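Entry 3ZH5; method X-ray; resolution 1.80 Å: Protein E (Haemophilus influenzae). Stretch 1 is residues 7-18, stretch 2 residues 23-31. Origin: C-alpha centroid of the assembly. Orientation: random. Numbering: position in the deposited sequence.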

# COMPACT_ATOMS: atom_id res chain seq x y z
N ALA A 7 13.03 -9.65 -9.37
CA ALA A 7 12.03 -9.79 -10.44
C ALA A 7 10.62 -9.90 -9.86
O ALA A 7 10.12 -11.01 -9.63
N PRO A 8 9.99 -8.75 -9.61
CA PRO A 8 8.63 -8.64 -9.08
C PRO A 8 7.64 -9.47 -9.87
O PRO A 8 7.63 -9.37 -11.11
N PRO A 9 6.79 -10.25 -9.19
CA PRO A 9 5.89 -11.15 -9.92
C PRO A 9 4.96 -10.41 -10.87
O PRO A 9 4.49 -9.31 -10.56
N THR A 10 4.73 -11.02 -12.03
CA THR A 10 3.80 -10.49 -13.01
C THR A 10 2.41 -11.02 -12.76
O THR A 10 1.43 -10.31 -12.96
N ASP A 11 2.32 -12.28 -12.35
CA ASP A 11 1.04 -12.84 -11.94
C ASP A 11 0.60 -12.25 -10.59
O ASP A 11 1.37 -12.23 -9.63
N VAL A 12 -0.65 -11.79 -10.54
CA VAL A 12 -1.18 -11.12 -9.35
C VAL A 12 -1.88 -12.09 -8.39
O VAL A 12 -2.80 -12.82 -8.77
N ARG A 13 -1.42 -12.09 -7.14
CA ARG A 13 -2.07 -12.81 -6.05
C ARG A 13 -3.54 -12.40 -5.90
O ARG A 13 -3.89 -11.21 -5.94
N SER A 14 -4.40 -13.39 -5.74
CA SER A 14 -5.82 -13.15 -5.53
C SER A 14 -6.09 -12.13 -4.42
O SER A 14 -5.52 -12.20 -3.33
N GLY A 15 -6.97 -11.19 -4.73
CA GLY A 15 -7.32 -10.11 -3.85
C GLY A 15 -6.47 -8.86 -3.95
O GLY A 15 -6.80 -7.84 -3.35
N TYR A 16 -5.36 -8.90 -4.68
CA TYR A 16 -4.52 -7.71 -4.83
C TYR A 16 -4.96 -6.98 -6.08
O TYR A 16 -5.19 -7.59 -7.11
N ILE A 17 -5.09 -5.68 -5.97
CA ILE A 17 -5.58 -4.86 -7.01
C ILE A 17 -4.39 -4.03 -7.50
O ILE A 17 -3.81 -3.24 -6.75
N ARG A 18 -4.03 -4.19 -8.76
CA ARG A 18 -2.87 -3.49 -9.30
C ARG A 18 -3.27 -2.07 -9.69
O ARG A 18 -4.35 -1.83 -10.21
N VAL A 23 2.96 -1.04 -11.99
CA VAL A 23 2.47 -2.42 -12.05
C VAL A 23 2.89 -3.23 -10.81
O VAL A 23 2.43 -4.36 -10.61
N ASN A 24 3.73 -2.66 -9.97
CA ASN A 24 4.12 -3.34 -8.71
C ASN A 24 3.52 -2.74 -7.46
O ASN A 24 3.96 -3.07 -6.38
N TYR A 25 2.57 -1.84 -7.62
CA TYR A 25 1.93 -1.22 -6.46
C TYR A 25 0.51 -1.77 -6.43
O TYR A 25 -0.18 -1.75 -7.45
N TYR A 26 0.09 -2.28 -5.28
CA TYR A 26 -1.22 -2.94 -5.16
C TYR A 26 -2.01 -2.50 -3.92
O TYR A 26 -1.44 -2.03 -2.93
N ILE A 27 -3.32 -2.66 -3.97
CA ILE A 27 -4.16 -2.60 -2.76
C ILE A 27 -4.39 -4.03 -2.32
O ILE A 27 -4.68 -4.88 -3.15
N ASP A 28 -4.21 -4.33 -1.04
CA ASP A 28 -4.48 -5.67 -0.57
C ASP A 28 -5.94 -5.63 -0.19
O ASP A 28 -6.35 -5.01 0.82
N SER A 29 -6.75 -6.28 -1.03
CA SER A 29 -8.20 -6.17 -0.95
C SER A 29 -8.71 -6.74 0.38
O SER A 29 -9.68 -6.23 0.96
N GLU A 30 -8.01 -7.74 0.89
CA GLU A 30 -8.43 -8.47 2.08
C GLU A 30 -8.30 -7.59 3.33
O GLU A 30 -9.06 -7.77 4.30
N SER A 31 -7.35 -6.67 3.28
CA SER A 31 -7.04 -5.77 4.39
C SER A 31 -7.98 -4.58 4.59
O SER A 31 -7.88 -3.85 5.60

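The apolar centre is the ring of Tyr26, the residue with the largest area covered by the opposing stretch (110 Å²). Its chi1 of -56° (m) and chi2 of 83° lay the ring along stretch 1 on the sheet face that also carries Tyr16, Arg18 and Asp28. Two carbons meet it obliquely: Tyr16 CB lies 3.9 Å from Tyr26 CD2, and Val12 CG1, from a t rotamer, lies 3.8 Å from Tyr26 CE2. Tyr16 (chi1 -73°, m; chi2 75°) places one face of its own ring over Asp28 CA, its antiparallel partner, while Tyr26 CB sits near the plane of that ring, at its edge.

The other face of the sheet is aliphatic at this point. Ile17 and Ile27 form a hydrogen-bonded antiparallel pair, both with chi1 m and chi2 t, and their CB atoms are 4.1 Å apart. Beneath them the backbone fixes the register: Ile17 N donates to Ile27 O at 3.0 Å (161°), and Ile27 N to Ile17 O at 2.9 Å (156°). Ile17 CD1 reaches within 4.2 Å of Ser29 OG.

Near that end, Ser29 N donates to Gly15 O at 2.8 Å, although the position of this oxygen is less certain because it is modelled too close to a neighbour. Gly15 has phi/psi of 89/-10, where a CB would jam against the preceding carbonyl oxygen, so the backbone alone calls for glycine. Asp28, in a t rotamer, accepts from Glu30 N through OD1 at 3.1 Å, within the type I turn from Asp28 to Ser31.

At the other end, Arg18 builds the polar edge. It starts from the same face as Tyr26, extends through chi1 and chi2 (both t), then bends at chi3 (-85°, m), bringing its guanidinium to three oxygens. Arg18 NE donates to Val23 O at 3.0 Å (152°), and Arg18 NH2 donates both to Tyr26 OH at 3.0 Å (142°) and to Thr10 O at 2.8 Å (174°). Val23 O and Tyr26 OH lie near the guanidinium plane, as in-plane N-H donors require. The hydroxyl thus ties the aromatic centre to the charged edge.

Beyond it, Pro8 points toward stretch 2, with CB 3.2 Å from Asn24 OD1. Two waters fill the gap between Pro9 and Asn24: water 1 lies 2.8 Å from Pro9 O, 2.7 Å from Asn24 OD1 and 2.6 Å from Tyr26 OH, while water 2 lies 2.8 Å from Pro9 O and 2.9 Å from Asn24 OD1. The m rotamer of Asn24 brings its side-chain end nearer to stretch 1, within reach of both.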

# COMPACT_ATOMS: atom_id res chain seq x y z
CB ALA A 7 12.34 -11.01 -11.29
CB PRO A 8 8.31 -7.16 -9.26
CG PRO A 8 9.63 -6.47 -9.23
CD PRO A 8 10.66 -7.44 -9.71
CB PRO A 9 5.08 -11.84 -8.82
CG PRO A 9 5.68 -11.38 -7.49
CD PRO A 9 6.45 -10.14 -7.76
CB THR A 10 4.17 -10.93 -14.45
OG1 THR A 10 5.59 -10.88 -14.63
CG2 THR A 10 3.47 -10.03 -15.46
CB ASP A 11 1.14 -14.36 -11.84
CG ASP A 11 1.32 -15.02 -13.19
OD1 ASP A 11 1.00 -14.38 -14.23
OD2 ASP A 11 1.75 -16.20 -13.21
CB VAL A 12 -2.18 -10.03 -9.78
CG1 VAL A 12 -2.67 -9.25 -8.59
CG2 VAL A 12 -1.53 -9.12 -10.82
CB ARG A 13 -1.30 -12.52 -4.77
CG ARG A 13 -1.92 -13.02 -3.48
CD ARG A 13 -1.58 -14.47 -3.23
NE ARG A 13 -0.15 -14.73 -3.22
CZ ARG A 13 0.63 -14.65 -2.14
NH1 ARG A 13 0.13 -14.30 -0.96
NH2 ARG A 13 1.92 -14.92 -2.25
CB SER A 14 -6.56 -14.48 -5.28
OG SER A 14 -7.35 -14.41 -4.10
CB TYR A 16 -3.04 -8.09 -4.89
CG TYR A 16 -2.52 -8.53 -3.55
CD1 TYR A 16 -2.86 -9.77 -3.02
CD2 TYR A 16 -1.72 -7.68 -2.79
CE1 TYR A 16 -2.41 -10.16 -1.77
CE2 TYR A 16 -1.27 -8.06 -1.53
CZ TYR A 16 -1.61 -9.30 -1.02
OH TYR A 16 -1.17 -9.69 0.22
CB ILE A 17 -6.68 -3.93 -6.54
CG1 ILE A 17 -7.84 -4.70 -5.86
CG2 ILE A 17 -7.19 -3.11 -7.72
CD1 ILE A 17 -8.93 -3.77 -5.39
CB ARG A 18 -2.31 -4.27 -10.49
CG ARG A 18 -1.21 -3.62 -11.26
CD ARG A 18 -0.84 -4.56 -12.42
NE ARG A 18 0.11 -5.58 -11.99
CZ ARG A 18 0.17 -6.81 -12.48
NH1 ARG A 18 -0.67 -7.22 -13.42
NH2 ARG A 18 1.09 -7.65 -12.00
CB VAL A 23 2.89 -3.15 -13.34
CG1 VAL A 23 2.35 -2.40 -14.58
CG2 VAL A 23 4.41 -3.30 -13.42
CB ASN A 24 5.64 -3.35 -8.59
CG ASN A 24 6.26 -4.15 -9.71
OD1 ASN A 24 5.82 -5.28 -9.95
ND2 ASN A 24 7.22 -3.57 -10.46
CB TYR A 25 1.90 0.30 -6.64
CG TYR A 25 1.62 1.08 -5.37
CD1 TYR A 25 0.39 1.02 -4.78
CD2 TYR A 25 2.60 1.88 -4.79
CE1 TYR A 25 0.11 1.72 -3.61
CE2 TYR A 25 2.34 2.60 -3.63
CZ TYR A 25 1.10 2.52 -3.04
OH TYR A 25 0.82 3.21 -1.88
CB TYR A 26 -1.05 -4.46 -5.02
CG TYR A 26 -0.27 -5.14 -6.11
CD1 TYR A 26 1.12 -5.16 -6.10
CD2 TYR A 26 -0.93 -5.78 -7.16
CE1 TYR A 26 1.86 -5.79 -7.14
CE2 TYR A 26 -0.21 -6.41 -8.19
CZ TYR A 26 1.17 -6.43 -8.15
OH TYR A 26 1.88 -7.06 -9.19
CB ILE A 27 -5.54 -2.04 -3.07
CG1 ILE A 27 -5.43 -0.57 -3.48
CG2 ILE A 27 -6.52 -2.23 -1.87
CD1 ILE A 27 -6.63 -0.11 -4.20
CB ASP A 28 -3.53 -6.06 0.56
CG ASP A 28 -3.95 -7.34 1.30
OD1 ASP A 28 -4.95 -7.99 0.91
OD2 ASP A 28 -3.23 -7.72 2.26
CB SER A 29 -8.84 -6.89 -2.13
OG SER A 29 -10.16 -6.44 -2.33
CB GLU A 30 -7.59 -9.73 2.24
CG GLU A 30 -8.04 -10.69 3.34
CD GLU A 30 -7.62 -10.22 4.73
OE1 GLU A 30 -6.74 -9.34 4.82
OE2 GLU A 30 -8.19 -10.73 5.74
CB SER A 31 -5.62 -5.21 4.17
OG SER A 31 -5.59 -4.16 3.23
O HOH W 1 4.42 -7.20 -8.67
O HOH W 2 4.33 -6.83 -11.94